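Formate dehydrogenase (Pyrobaculum aerophilum, PDB 1QP8) is a putative formate dehydrogenase of the D-isomer specific 2-hydroxyacid dehydrogenase family that binds the dinucleotide NADPH. Local coordinates at the interface of chains A and B. Residues are numbered along the deposited sequence; one frame, centred on the assembly and turned at random. Chains: chain A/B, Formate dehydrogenase.

Both contacts lie in one two-fold interface between identical chains, the centres of their C-alpha atoms about 14 Å apart. They share helix 83-98 of chain A: its first turns, with A:Ala85 and A:Glu88, serve contact 1, and the stretch from A:Phe89 to A:Ala96 serves contact 2. Chain B supplies the loop 118-121 to contact 1 and helix 101-109 to contact 2. Contact 1 joins polar recognition at a helix start to one buried leucine; contact 2 is apolar and reaches residues that meet their own copies. Each recurs with chains exchanged, which fits the dimer usual in this family.

Contact 1: the interface of chains A and B. Residues chain A 85, 88, 267, 269-270; chain B 118-121, 176.
A:Asn267 meets the loop 118-121 of chain B with its side-chain amide, and B:Leu121 packs beside it. Asparagine suits the start of helix 268-286 because its two ends do different work. Chi1 of -172° puts CG anti to the backbone N, and the turn at chi2 (-75°) aims OD1 at the helix and ND2 at chain B. OD1 caps the helix, accepting a bond from the backbone N of A:Val270 at 3.0 Å. ND2 gives a fairly straight hydrogen bond to the backbone O of B:Ile119 at 2.7 Å, and that oxygen lies near the amide plane. An alanine here would probably leave the carbonyl of B:Ile119 without its donor and the first turn of the helix without its cap.

The tight part lies around B:Leu121, whose two methyls suit the apolar wall of A:Val270 and A:Ala85. Its CD1 packs on CG2 of A:Val270 at 3.6 Å, while CD2 faces the small CB of A:Ala85 at 4.1 Å. OE1 of A:Glu88 lies 3.4 Å from CA of B:Leu121, a contact and not a hydrogen bond.

On the looser side A:Arg269, poorly ordered, reaches tip to tip toward B:Leu121; its approach to B:Arg176 and B:Glu118 is only approximate. B:Glu118 itself crosses A:Asn267 obliquely, carboxylate and amide planes 42° apart, with its CD 3.8 Å from CA of the asparagine.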
loop_
_atom_site.group_PDB
_atom_site.type_symbol
_atom_site.label_atom_id
_atom_site.label_comp_id
_atom_site.label_asym_id
_atom_site.label_seq_id
_atom_site.Cartn_x
_atom_site.Cartn_y
_atom_site.Cartn_z
ATOM N N ALA A 85 -1.768 11.435 -6.501
ATOM C CA ALA A 85 -1.603 10.286 -7.392
ATOM C C ALA A 85 -0.253 9.603 -7.192
ATOM O O ALA A 85 -0.181 8.410 -6.893
ATOM C CB ALA A 85 -1.754 10.727 -8.848
ATOM N N GLU A 88 0.091 7.823 -3.618
ATOM C CA GLU A 88 -0.431 6.462 -3.497
ATOM C C GLU A 88 0.386 5.469 -4.310
ATOM O O GLU A 88 0.542 4.308 -3.919
ATOM C CB GLU A 88 -1.893 6.340 -3.958
ATOM C CG GLU A 88 -2.568 7.585 -4.490
ATOM C CD GLU A 88 -3.990 7.298 -4.990
ATOM O OE1 GLU A 88 -4.150 6.578 -6.009
ATOM O OE2 GLU A 88 -4.950 7.789 -4.361
ATOM N N ASN A 267 -2.498 8.353 -15.748
ATOM C CA ASN A 267 -3.918 8.581 -15.527
ATOM C C ASN A 267 -4.373 9.870 -16.195
ATOM O O ASN A 267 -3.851 10.951 -15.917
ATOM C CB ASN A 267 -4.214 8.645 -14.034
ATOM C CG ASN A 267 -5.692 8.699 -13.739
ATOM O OD1 ASN A 267 -6.333 9.730 -13.923
ATOM N ND2 ASN A 267 -6.248 7.579 -13.289
ATOM N N ARG A 269 -7.257 11.551 -15.912
ATOM C CA ARG A 269 -7.803 12.512 -14.954
ATOM C C ARG A 269 -6.679 13.345 -14.352
ATOM O O ARG A 269 -6.725 14.584 -14.354
ATOM C CB ARG A 269 -8.555 11.794 -13.826
ATOM C CG ARG A 269 -9.908 11.211 -14.215
ATOM C CD ARG A 269 -10.486 10.363 -13.082
ATOM N NE ARG A 269 -9.763 9.102 -12.910
ATOM C CZ ARG A 269 -9.871 8.314 -11.842
ATOM N NH1 ARG A 269 -10.675 8.659 -10.841
ATOM N NH2 ARG A 269 -9.179 7.178 -11.772
ATOM N N VAL A 270 -5.661 12.664 -13.834
ATOM C CA VAL A 270 -4.530 13.363 -13.235
ATOM C C VAL A 270 -3.881 14.347 -14.234
ATOM O O VAL A 270 -3.489 15.442 -13.858
ATOM C CB VAL A 270 -3.471 12.357 -12.720
ATOM C CG1 VAL A 270 -2.324 13.097 -12.085
ATOM C CG2 VAL A 270 -4.099 11.403 -11.717
ATOM N N GLU B 118 -4.419 2.154 -17.658
ATOM C CA GLU B 118 -4.583 3.335 -16.824
ATOM C C GLU B 118 -4.481 2.964 -15.351
ATOM O O GLU B 118 -4.992 1.918 -14.925
ATOM C CB GLU B 118 -5.928 4.000 -17.105
ATOM C CG GLU B 118 -6.154 5.257 -16.308
ATOM C CD GLU B 118 -6.637 6.414 -17.156
ATOM O OE1 GLU B 118 -6.041 6.651 -18.224
ATOM O OE2 GLU B 118 -7.599 7.100 -16.746
ATOM N N ILE B 119 -3.816 3.823 -14.583
ATOM C CA ILE B 119 -3.634 3.603 -13.147
ATOM C C ILE B 119 -4.791 4.218 -12.378
ATOM O O ILE B 119 -4.974 5.431 -12.393
ATOM C CB ILE B 119 -2.327 4.260 -12.609
ATOM C CG1 ILE B 119 -1.095 3.794 -13.413
ATOM C CG2 ILE B 119 -2.174 3.923 -11.133
ATOM C CD1 ILE B 119 -0.833 2.323 -13.333
ATOM N N PRO B 120 -5.600 3.388 -11.712
ATOM C CA PRO B 120 -6.743 3.903 -10.938
ATOM C C PRO B 120 -6.270 4.725 -9.745
ATOM O O PRO B 120 -5.159 4.524 -9.245
ATOM C CB PRO B 120 -7.471 2.634 -10.488
ATOM C CG PRO B 120 -7.046 1.589 -11.508
ATOM C CD PRO B 120 -5.597 1.916 -11.760
ATOM N N LEU B 121 -7.107 5.652 -9.299
ATOM C CA LEU B 121 -6.761 6.465 -8.139
ATOM C C LEU B 121 -7.573 5.958 -6.977
ATOM O O LEU B 121 -8.625 5.364 -7.167
ATOM C CB LEU B 121 -7.103 7.933 -8.356
ATOM C CG LEU B 121 -6.431 8.564 -9.559
ATOM C CD1 LEU B 121 -6.613 10.052 -9.478
ATOM C CD2 LEU B 121 -4.945 8.186 -9.586
ATOM N N ARG B 176 -15.192 0.380 -6.211
ATOM C CA ARG B 176 -14.035 0.054 -7.026
ATOM C C ARG B 176 -13.082 -0.907 -6.295
ATOM O O ARG B 176 -12.126 -1.419 -6.874
ATOM C CB ARG B 176 -13.347 1.349 -7.464
ATOM C CG ARG B 176 -14.272 2.200 -8.334
ATOM C CD ARG B 176 -13.523 2.932 -9.431
ATOM N NE ARG B 176 -12.667 2.010 -10.174
ATOM C CZ ARG B 176 -11.634 2.387 -10.921
ATOM N NH1 ARG B 176 -11.337 3.677 -11.031
ATOM N NH2 ARG B 176 -10.874 1.476 -11.521
#

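Contact 2: the interface of chains A and B. Residues chain A 89, 92-93, 96, 102, 256-258; chain B 96, 101-102, 104-105.
B:Ile101 lays its branched side chain against A:Phe89 and A:Ala92 of helix 83-98, in the coenzyme-domain dimer interface typical of D-2-hydroxyacid dehydrogenases. The aromatic contact is a CH-pi one: the methyl CD1 sits over one face of the A:Phe89 ring, 3.8 Å from its centroid and displaced toward the rim at CZ. A flat ring offers such a methyl a broad surface, and CB of A:Thr258 lies at its edge, in plane.

Aliphatic packing takes the other parts of the isoleucine. Chi1 of -54° sends CG1 and CG2 to different neighbours, and chi2 of -56° bends CD1 toward the phenyl face. CG1 presses on CB of A:Ala92 at 3.5 Å, where the small side chain probably lets helices 83-98 and 101-109 approach. CG2 lies 4.0 Å from CD2 of A:Leu93 and also meets CG1 of A:Val256 and CB of A:Ala96; the side chains of A:Leu93 and A:Val256 each cross that of B:Ile101 at about a right angle.

Self-pairing is the next kind. The A:Ala96 and B:Ala96 CB atoms stand 4.0 Å apart, small methyls that suit a close approach between symmetric copies. A:Ile102 and B:Ile102 slide past each other in opposite directions, their slender arms packing CG1 to CG1 at 3.8 Å.

Contacts with strand 255-257 and the residue after it involve backbone as well. B:Gly105, lacking a side chain, brings its CA to 3.3 Å from the carbonyl O of A:Ala257. Next to it, the threonine methyl CG2 of A:Thr258 gives an apolar face to CB of B:Tyr104 at 3.8 Å.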
loop_
_atom_site.group_PDB
_atom_site.type_symbol
_atom_site.label_atom_id
_atom_site.label_comp_id
_atom_site.label_asym_id
_atom_site.label_seq_id
_atom_site.Cartn_x
_atom_site.Cartn_y
_atom_site.Cartn_z
ATOM N N PHE A 89 0.907 5.916 -5.444
ATOM C CA PHE A 89 1.684 5.019 -6.272
ATOM C C PHE A 89 2.958 4.572 -5.550
ATOM O O PHE A 89 3.359 3.410 -5.644
ATOM C CB PHE A 89 2.037 5.688 -7.605
ATOM C CG PHE A 89 2.355 4.715 -8.695
ATOM C CD1 PHE A 89 1.341 4.062 -9.373
ATOM C CD2 PHE A 89 3.671 4.410 -9.011
ATOM C CE1 PHE A 89 1.633 3.104 -10.364
ATOM C CE2 PHE A 89 3.983 3.461 -9.992
ATOM C CZ PHE A 89 2.959 2.804 -10.671
ATOM N N ALA A 92 2.189 1.925 -2.989
ATOM C CA ALA A 92 1.959 0.651 -3.658
ATOM C C ALA A 92 3.309 0.083 -4.036
ATOM O O ALA A 92 3.603 -1.083 -3.790
ATOM C CB ALA A 92 1.121 0.864 -4.903
ATOM N N LEU A 93 4.137 0.926 -4.634
ATOM C CA LEU A 93 5.469 0.501 -5.031
ATOM C C LEU A 93 6.252 -0.033 -3.855
ATOM O O LEU A 93 7.114 -0.888 -4.014
ATOM C CB LEU A 93 6.259 1.649 -5.656
ATOM C CG LEU A 93 6.322 1.639 -7.183
ATOM C CD1 LEU A 93 7.299 2.713 -7.653
ATOM C CD2 LEU A 93 6.762 0.255 -7.674
ATOM N N ALA A 96 4.044 -3.543 -2.160
ATOM C CA ALA A 96 3.999 -4.736 -3.004
ATOM C C ALA A 96 5.181 -5.644 -2.734
ATOM O O ALA A 96 5.010 -6.837 -2.488
ATOM C CB ALA A 96 3.953 -4.362 -4.481
ATOM N N ILE A 102 4.160 -9.532 -4.086
ATOM C CA ILE A 102 4.595 -9.987 -5.398
ATOM C C ILE A 102 5.288 -11.331 -5.326
ATOM O O ILE A 102 4.981 -12.237 -6.100
ATOM C CB ILE A 102 5.573 -9.019 -6.045
ATOM C CG1 ILE A 102 4.853 -7.771 -6.541
ATOM C CG2 ILE A 102 6.235 -9.690 -7.224
ATOM C CD1 ILE A 102 5.798 -6.751 -7.134
ATOM N N VAL A 256 11.617 -4.045 -9.132
ATOM C CA VAL A 256 10.219 -3.917 -9.501
ATOM C C VAL A 256 10.246 -2.657 -10.324
ATOM O O VAL A 256 10.770 -1.635 -9.883
ATOM C CB VAL A 256 9.291 -3.680 -8.310
ATOM C CG1 VAL A 256 7.920 -3.253 -8.831
ATOM C CG2 VAL A 256 9.163 -4.967 -7.458
ATOM N N ALA A 257 9.680 -2.712 -11.520
ATOM C CA ALA A 257 9.717 -1.550 -12.377
ATOM C C ALA A 257 8.409 -1.228 -13.072
ATOM O O ALA A 257 7.699 -2.119 -13.537
ATOM C CB ALA A 257 10.795 -1.737 -13.390
ATOM N N THR A 258 8.097 0.063 -13.127
ATOM C CA THR A 258 6.900 0.547 -13.794
ATOM C C THR A 258 7.366 1.649 -14.738
ATOM O O THR A 258 8.318 2.383 -14.446
ATOM C CB THR A 258 5.827 1.069 -12.805
ATOM O OG1 THR A 258 6.399 2.034 -11.915
ATOM C CG2 THR A 258 5.245 -0.081 -12.016
ATOM N N ALA B 96 -1.127 -3.387 -4.512
ATOM C CA ALA B 96 -0.305 -4.105 -5.486
ATOM C C ALA B 96 -1.038 -4.264 -6.804
ATOM O O ALA B 96 -0.515 -3.899 -7.859
ATOM C CB ALA B 96 0.099 -5.465 -4.945
ATOM N N ILE B 101 0.723 -2.302 -9.927
ATOM C CA ILE B 101 2.155 -2.516 -9.767
ATOM C C ILE B 101 2.548 -3.899 -10.309
ATOM O O ILE B 101 3.461 -4.030 -11.130
ATOM C CB ILE B 101 2.568 -2.428 -8.266
ATOM C CG1 ILE B 101 2.096 -1.093 -7.662
ATOM C CG2 ILE B 101 4.082 -2.624 -8.118
ATOM C CD1 ILE B 101 2.584 0.139 -8.379
ATOM N N ILE B 102 1.855 -4.935 -9.849
ATOM C CA ILE B 102 2.173 -6.286 -10.284
ATOM C C ILE B 102 2.097 -6.416 -11.792
ATOM O O ILE B 102 3.017 -6.943 -12.418
ATOM C CB ILE B 102 1.228 -7.304 -9.666
ATOM C CG1 ILE B 102 1.400 -7.321 -8.152
ATOM C CG2 ILE B 102 1.533 -8.673 -10.191
ATOM C CD1 ILE B 102 0.385 -8.217 -7.441
ATOM N N TYR B 104 2.133 -4.032 -14.334
ATOM C CA TYR B 104 3.180 -3.329 -15.063
ATOM C C TYR B 104 4.558 -3.933 -14.842
ATOM O O TYR B 104 5.376 -3.940 -15.753
ATOM C CB TYR B 104 3.207 -1.847 -14.693
ATOM C CG TYR B 104 2.378 -0.986 -15.624
ATOM C CD1 TYR B 104 1.209 -0.370 -15.182
ATOM C CD2 TYR B 104 2.758 -0.808 -16.956
ATOM C CE1 TYR B 104 0.438 0.399 -16.039
ATOM C CE2 TYR B 104 2.000 -0.050 -17.821
ATOM C CZ TYR B 104 0.837 0.556 -17.360
ATOM O OH TYR B 104 0.063 1.308 -18.224
ATOM N N GLY B 105 4.821 -4.441 -13.643
ATOM C CA GLY B 105 6.112 -5.043 -13.387
ATOM C C GLY B 105 6.316 -6.222 -14.324
ATOM O O GLY B 105 7.437 -6.511 -14.760
#